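Local coordinates for protein CT021 (PDB 6UXD) that is of unknown function but belongs to a chlamydial family probably related to the lipoprotein-trafficking proteins LolA and LolB, at residues 31-36 with 181-186. Sequence-based numbering, arbitrary orientation.
Sequences FFFLIR and LAFPLW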
# COMPACT_ATOMS: atom_id res chain seq x y z
N PHE A 31 3.64 -2.25 -6.68
CA PHE A 31 2.40 -2.75 -6.09
C PHE A 31 1.28 -1.73 -6.26
O PHE A 31 1.43 -0.57 -5.87
CB PHE A 31 2.63 -3.06 -4.61
CG PHE A 31 3.80 -3.97 -4.37
CD1 PHE A 31 5.01 -3.46 -3.93
CD2 PHE A 31 3.71 -5.33 -4.64
CE1 PHE A 31 6.11 -4.30 -3.74
CE2 PHE A 31 4.79 -6.17 -4.44
CZ PHE A 31 5.99 -5.65 -3.99
N PHE A 32 0.16 -2.16 -6.82
CA PHE A 32 -0.99 -1.29 -7.05
C PHE A 32 -2.06 -1.62 -6.01
O PHE A 32 -2.62 -2.72 -6.02
CB PHE A 32 -1.52 -1.51 -8.47
CG PHE A 32 -2.54 -0.49 -8.92
CD1 PHE A 32 -3.86 -0.58 -8.51
CD2 PHE A 32 -2.19 0.52 -9.80
CE1 PHE A 32 -4.80 0.33 -8.94
CE2 PHE A 32 -3.13 1.44 -10.23
CZ PHE A 32 -4.43 1.35 -9.81
N PHE A 33 -2.35 -0.65 -5.13
CA PHE A 33 -3.33 -0.80 -4.07
C PHE A 33 -4.60 -0.05 -4.45
O PHE A 33 -4.54 1.11 -4.86
CB PHE A 33 -2.83 -0.24 -2.74
CG PHE A 33 -1.67 -0.99 -2.15
CD1 PHE A 33 -0.39 -0.86 -2.68
CD2 PHE A 33 -1.86 -1.82 -1.06
CE1 PHE A 33 0.67 -1.55 -2.13
CE2 PHE A 33 -0.81 -2.51 -0.51
CZ PHE A 33 0.46 -2.37 -1.04
N LEU A 34 -5.75 -0.70 -4.28
CA LEU A 34 -7.04 -0.13 -4.66
C LEU A 34 -8.07 -0.41 -3.57
O LEU A 34 -8.22 -1.56 -3.15
CB LEU A 34 -7.53 -0.70 -5.99
CG LEU A 34 -8.98 -0.37 -6.37
CD1 LEU A 34 -9.19 1.13 -6.49
CD2 LEU A 34 -9.37 -1.06 -7.68
N ILE A 35 -8.76 0.63 -3.12
CA ILE A 35 -9.86 0.49 -2.17
C ILE A 35 -11.11 0.22 -2.99
O ILE A 35 -11.53 1.06 -3.79
CB ILE A 35 -10.04 1.76 -1.32
CG1 ILE A 35 -8.75 2.15 -0.58
CG2 ILE A 35 -11.25 1.59 -0.42
CD1 ILE A 35 -8.22 1.12 0.39
N ARG A 36 -11.75 -0.93 -2.77
CA ARG A 36 -12.87 -1.31 -3.63
C ARG A 36 -14.23 -1.08 -3.02
O ARG A 36 -15.18 -0.76 -3.74
CB ARG A 36 -12.74 -2.77 -4.04
CG ARG A 36 -11.59 -2.93 -4.93
CD ARG A 36 -11.65 -4.20 -5.67
NE ARG A 36 -12.91 -4.34 -6.38
CZ ARG A 36 -13.19 -5.38 -7.14
NH1 ARG A 36 -12.30 -6.36 -7.25
NH2 ARG A 36 -14.35 -5.46 -7.76
N LEU A 181 -5.86 12.14 1.27
CA LEU A 181 -4.87 11.27 0.66
C LEU A 181 -4.37 10.32 1.75
O LEU A 181 -3.45 10.66 2.50
CB LEU A 181 -3.72 12.07 0.06
CG LEU A 181 -4.04 12.90 -1.18
CD1 LEU A 181 -2.80 13.74 -1.57
CD2 LEU A 181 -4.48 12.01 -2.34
N ALA A 182 -4.95 9.11 1.79
CA ALA A 182 -4.79 8.25 2.96
C ALA A 182 -3.61 7.30 2.85
O ALA A 182 -3.13 6.81 3.88
CB ALA A 182 -6.07 7.44 3.18
N PHE A 183 -3.10 7.04 1.64
CA PHE A 183 -1.94 6.18 1.49
C PHE A 183 -0.64 6.91 1.79
O PHE A 183 -0.54 8.13 1.64
CB PHE A 183 -1.86 5.62 0.08
CG PHE A 183 -2.90 4.59 -0.23
CD1 PHE A 183 -2.72 3.28 0.14
CD2 PHE A 183 -4.04 4.94 -0.92
CE1 PHE A 183 -3.65 2.32 -0.17
CE2 PHE A 183 -4.99 4.00 -1.24
CZ PHE A 183 -4.79 2.67 -0.86
N PRO A 184 0.39 6.18 2.20
CA PRO A 184 1.66 6.83 2.52
C PRO A 184 2.32 7.42 1.28
O PRO A 184 2.12 6.95 0.16
CB PRO A 184 2.50 5.70 3.12
CG PRO A 184 1.88 4.45 2.59
CD PRO A 184 0.43 4.73 2.42
N LEU A 185 3.08 8.49 1.50
CA LEU A 185 3.91 9.09 0.45
C LEU A 185 5.27 8.44 0.33
O LEU A 185 5.88 8.46 -0.75
CB LEU A 185 4.13 10.57 0.73
CG LEU A 185 2.89 11.45 0.81
CD1 LEU A 185 3.25 12.82 1.39
CD2 LEU A 185 2.27 11.57 -0.57
N TRP A 186 5.77 7.87 1.42
CA TRP A 186 7.17 7.49 1.53
C TRP A 186 7.34 6.67 2.80
O TRP A 186 6.84 7.06 3.86
CB TRP A 186 8.02 8.75 1.55
CG TRP A 186 9.51 8.59 1.54
CD1 TRP A 186 10.34 8.44 2.62
CD2 TRP A 186 10.35 8.66 0.39
NE1 TRP A 186 11.65 8.40 2.20
CE2 TRP A 186 11.68 8.51 0.83
CE3 TRP A 186 10.10 8.79 -0.97
CZ2 TRP A 186 12.75 8.52 -0.05
CZ3 TRP A 186 11.16 8.79 -1.84
CH2 TRP A 186 12.47 8.66 -1.39
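The outer atoms of the F183 ring, CE1 and CZ, touch F33 CB and I35 CD1, on two alternate residues of one face of strand 29-38. That strand pairs antiparallel with strands 21-26 and 43-50, in a protein whose family is grouped in a clan with LolA and LolB; F183 sits in the connection between strands 170-176 and 186-189. F183 CB lies 6.6 Å from F33 CB, and F183 CG and CD2 likewise make no contact with the strand. F183 CD1 stays 4.5 Å from F33 CB; one atom further out, F183 CE1 closes to 3.7 Å from that methylene. On the other side of the ring, F183 CE2 comes no nearer than 4.2 Å to I35 CG1. The tip, F183 CZ, lies between the two strand residues, 4.0 Å from both F33 CB and I35 CD1. F33 offers its methylene because CG lies beside the backbone N (chi1 -66°), carrying its ring away from F183. No hydrogen bond joins the segments. F33 and I35 also pack on M47 and V45 of strand 43-50, while the intervening L34 points the other way. P184 O accepts a hydrogen bond from T200 OG1. I35 meets the ring with its longer branch, CG1 also lying 4.0 Å from F183 CZ.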